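Local coordinates for COG3291: FOG: PKD repeat (Clostridium thermocellum, PDB 1WMX), which is the family 30 carbohydrate-binding module of CelJ, a larger modular protein that probably degrades cellulose, and serves as its sugar-binding part, at residues Gln12-Ser17 against Leu37-Thr42. Numbering follows the deposited sequence.
Sequences QIFKDS and LPVDTT. With SO4 (sulfate ion), chain C.
Val39 meets Phe14, Asp16 and Ser17 in the beta-sandwich of this carbohydrate-binding module, where strand 39-40 passes the end of strand 11-14. The contact is small and purely van der Waals, with no hydrogen bond between 12-17 and 37-42. The two gamma methyls of Val39 divide the work. CG2 lies 3.8 Å from the carbonyl carbon C of Ser17 and reaches the Phe14 ring obliquely, 4.5 Å from CE1. CG1 sits anti to the backbone N (chi1 178°), and this branch approaches Asp16, with Val39 CG1 3.9 Å from Asp16 O. The CB atoms of Asp16 and Ser17 point away from 37-42, so main chain is what meets the valine.

The chain folds back over Phe14. Asp16 N lies 3.8 Å above the plane of the Phe14 ring, offset toward the rim, while Ser17 O lies in plane at the ring edge. Val19 and Ile175 also touch this ring. Val39 packs further against Pro18 and Pro49, the latter in strand 48-55, which pairs with strand 39-40.

Each segment also has side-chain hydrogen bonds of its own. Gln12 bends at chi2 (89°), and NE2 donates to Phe14 O at 2.7 Å from above the carbonyl plane. The same NE2 also bonds Asp174 OD2. At the far end of 12-17, Gln12 N holds a sulfate, probably from the crystallisation liquor, which Arg71 also binds. Beyond Val39, Asp40 OD1 accepts from Trp171 NE1. Asp40 OD2 forms an Asx turn by accepting Thr42 N at 3.1 Å, and Thr42 OG1 joins from the same face of the carboxylate, 2.7 Å from Asp40 OD2 on its syn side.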
ATOM      1  N   GLN B  12       3.959 -22.812   3.351  1.00 34.02           N
ATOM      2  CA  GLN B  12       2.865 -23.090   2.482  1.00 33.22           C
ATOM      3  C   GLN B  12       1.771 -22.019   2.633  1.00 32.75           C
ATOM      4  O   GLN B  12       1.332 -21.719   3.746  1.00 32.60           O
ATOM      5  CB  GLN B  12       2.398 -24.382   2.882  1.00 32.58           C
ATOM      6  CG  GLN B  12       1.282 -24.795   2.005  1.00 35.12           C
ATOM      7  CD  GLN B  12       1.755 -25.535   0.770  1.00 36.89           C
ATOM      8  OE1 GLN B  12       2.666 -26.363   0.866  1.00 39.17           O
ATOM      9  NE2 GLN B  12       1.170 -25.281  -0.386  1.00 36.08           N
ATOM     10  N   ILE B  13       1.353 -21.394   1.524  1.00 32.96           N
ATOM     11  CA  ILE B  13       0.358 -20.338   1.579  1.00 30.39           C
ATOM     12  C   ILE B  13      -1.017 -20.891   1.192  1.00 31.50           C
ATOM     13  O   ILE B  13      -2.033 -20.539   1.794  1.00 32.28           O
ATOM     14  CB  ILE B  13       0.764 -19.157   0.665  1.00 30.75           C
ATOM     15  CG1 ILE B  13       2.081 -18.564   1.171  1.00 30.76           C
ATOM     16  CG2 ILE B  13      -0.322 -18.083   0.676  1.00 29.31           C
ATOM     17  CD1 ILE B  13       2.659 -17.479   0.283  1.00 31.23           C
ATOM     18  N   PHE B  14      -1.042 -21.763   0.187  1.00 30.79           N
ATOM     19  CA  PHE B  14      -2.280 -22.387  -0.253  1.00 31.02           C
ATOM     20  C   PHE B  14      -1.997 -23.805  -0.688  1.00 32.29           C
ATOM     21  O   PHE B  14      -1.008 -24.066  -1.373  1.00 30.41           O
ATOM     22  CB  PHE B  14      -2.907 -21.673  -1.448  1.00 28.45           C
ATOM     23  CG  PHE B  14      -4.002 -22.476  -2.105  1.00 28.97           C
ATOM     24  CD1 PHE B  14      -5.216 -22.686  -1.457  1.00 28.76           C
ATOM     25  CD2 PHE B  14      -3.789 -23.099  -3.336  1.00 28.63           C
ATOM     26  CE1 PHE B  14      -6.201 -23.511  -2.021  1.00 27.96           C
ATOM     27  CE2 PHE B  14      -4.770 -23.929  -3.906  1.00 28.64           C
ATOM     28  CZ  PHE B  14      -5.974 -24.132  -3.245  1.00 29.64           C
ATOM     29  N   LYS B  15      -2.880 -24.717  -0.305  1.00 34.26           N
ATOM     30  CA  LYS B  15      -2.727 -26.104  -0.693  1.00 36.45           C
ATOM     31  C   LYS B  15      -4.051 -26.685  -1.190  1.00 37.15           C
ATOM     32  O   LYS B  15      -4.183 -27.045  -2.367  1.00 38.95           O
ATOM     33  CB  LYS B  15      -2.193 -26.930   0.476  1.00 37.88           C
ATOM     34  CG  LYS B  15      -2.035 -28.399   0.146  1.00 41.22           C
ATOM     35  CD  LYS B  15      -1.138 -29.105   1.148  1.00 46.22           C
ATOM     36  CE  LYS B  15      -0.871 -30.553   0.730  1.00 48.40           C
ATOM     37  NZ  LYS B  15       0.123 -31.214   1.627  1.00 49.38           N
ATOM     38  N   ASP B  16      -5.042 -26.744  -0.311  1.00 36.80           N
ATOM     39  CA  ASP B  16      -6.318 -27.316  -0.702  1.00 38.97           C
ATOM     40  C   ASP B  16      -7.549 -26.678  -0.064  1.00 38.62           C
ATOM     41  O   ASP B  16      -8.673 -27.043  -0.406  1.00 40.21           O
ATOM     42  CB  ASP B  16      -6.309 -28.806  -0.367  1.00 39.70           C
ATOM     43  CG  ASP B  16      -6.092 -29.062   1.112  1.00 42.57           C
ATOM     44  OD1 ASP B  16      -6.082 -30.243   1.519  1.00 44.14           O
ATOM     45  OD2 ASP B  16      -5.927 -28.080   1.876  1.00 43.79           O
ATOM     46  N   SER B  17      -7.353 -25.721   0.841  1.00 35.56           N
ATOM     47  CA  SER B  17      -8.489 -25.120   1.517  1.00 33.38           C
ATOM     48  C   SER B  17      -8.492 -23.593   1.602  1.00 31.54           C
ATOM     49  O   SER B  17      -7.456 -22.950   1.418  1.00 31.05           O
ATOM     50  CB  SER B  17      -8.601 -25.728   2.917  1.00 33.45           C
ATOM     51  OG  SER B  17      -7.351 -25.672   3.570  1.00 35.27           O
ATOM     52  N   LEU B  37     -10.583 -15.399  -1.261  1.00 25.67           N
ATOM     53  CA  LEU B  37     -10.656 -16.093  -2.530  1.00 26.04           C
ATOM     54  C   LEU B  37     -11.405 -17.422  -2.465  1.00 26.31           C
ATOM     55  O   LEU B  37     -11.251 -18.200  -1.526  1.00 27.40           O
ATOM     56  CB  LEU B  37      -9.239 -16.312  -3.075  1.00 26.35           C
ATOM     57  CG  LEU B  37      -8.721 -15.332  -4.143  1.00 27.93           C
ATOM     58  CD1 LEU B  37      -9.254 -13.928  -3.926  1.00 25.79           C
ATOM     59  CD2 LEU B  37      -7.203 -15.350  -4.116  1.00 26.01           C
ATOM     60  N   PRO B  38     -12.245 -17.690  -3.471  1.00 26.85           N
ATOM     61  CA  PRO B  38     -12.986 -18.950  -3.469  1.00 27.90           C
ATOM     62  C   PRO B  38     -12.073 -20.112  -3.882  1.00 28.70           C
ATOM     63  O   PRO B  38     -11.121 -19.923  -4.635  1.00 28.73           O
ATOM     64  CB  PRO B  38     -14.096 -18.694  -4.481  1.00 28.10           C
ATOM     65  CG  PRO B  38     -13.418 -17.796  -5.493  1.00 27.24           C
ATOM     66  CD  PRO B  38     -12.611 -16.845  -4.628  1.00 26.39           C
ATOM     67  N   VAL B  39     -12.355 -21.305  -3.367  1.00 31.00           N
ATOM     68  CA  VAL B  39     -11.574 -22.491  -3.700  1.00 31.82           C
ATOM     69  C   VAL B  39     -12.344 -23.282  -4.754  1.00 33.97           C
ATOM     70  O   VAL B  39     -13.477 -23.716  -4.526  1.00 33.88           O
ATOM     71  CB  VAL B  39     -11.318 -23.379  -2.451  1.00 33.00           C
ATOM     72  CG1 VAL B  39     -10.540 -24.640  -2.844  1.00 34.27           C
ATOM     73  CG2 VAL B  39     -10.527 -22.591  -1.419  1.00 32.09           C
ATOM     74  N   ASP B  40     -11.717 -23.448  -5.912  1.00 35.31           N
ATOM     75  CA  ASP B  40     -12.319 -24.158  -7.025  1.00 36.67           C
ATOM     76  C   ASP B  40     -12.101 -25.659  -6.878  1.00 38.37           C
ATOM     77  O   ASP B  40     -10.969 -26.136  -6.829  1.00 39.16           O
ATOM     78  CB  ASP B  40     -11.719 -23.640  -8.332  1.00 37.62           C
ATOM     79  CG  ASP B  40     -12.661 -23.784  -9.500  1.00 38.58           C
ATOM     80  OD1 ASP B  40     -12.527 -23.001 -10.471  1.00 40.13           O
ATOM     81  OD2 ASP B  40     -13.533 -24.680  -9.451  1.00 39.86           O
ATOM     82  N   THR B  41     -13.204 -26.388  -6.794  1.00 39.87           N
ATOM     83  CA  THR B  41     -13.153 -27.828  -6.635  1.00 42.60           C
ATOM     84  C   THR B  41     -13.360 -28.536  -7.971  1.00 42.98           C
ATOM     85  O   THR B  41     -13.230 -29.754  -8.068  1.00 42.69           O
ATOM     86  CB  THR B  41     -14.220 -28.294  -5.632  1.00 43.97           C
ATOM     87  OG1 THR B  41     -14.053 -29.690  -5.378  1.00 48.53           O
ATOM     88  CG2 THR B  41     -15.617 -28.055  -6.184  1.00 43.66           C
ATOM     89  N   THR B  42     -13.678 -27.769  -9.007  1.00 43.49           N
ATOM     90  CA  THR B  42     -13.876 -28.347 -10.327  1.00 43.71           C
ATOM     91  C   THR B  42     -12.585 -28.281 -11.147  1.00 42.65           C
ATOM     92  O   THR B  42     -12.198 -29.273 -11.765  1.00 42.62           O
ATOM     93  CB  THR B  42     -15.042 -27.657 -11.073  1.00 44.96           C
ATOM     94  OG1 THR B  42     -14.762 -26.264 -11.233  1.00 49.05           O
ATOM     95  CG2 THR B  42     -16.328 -27.816 -10.275  1.00 46.76           C
TER
HETATM   96  S   SO4 C 300       3.240 -23.488   7.101  1.00 45.46           S
HETATM   97  O1  SO4 C 300       2.551 -22.275   6.621  1.00 45.39           O
HETATM   98  O2  SO4 C 300       3.742 -24.256   5.945  1.00 45.10           O
HETATM   99  O3  SO4 C 300       2.305 -24.324   7.876  1.00 46.22           O
HETATM  100  O4  SO4 C 300       4.371 -23.091   7.962  1.00 48.24           O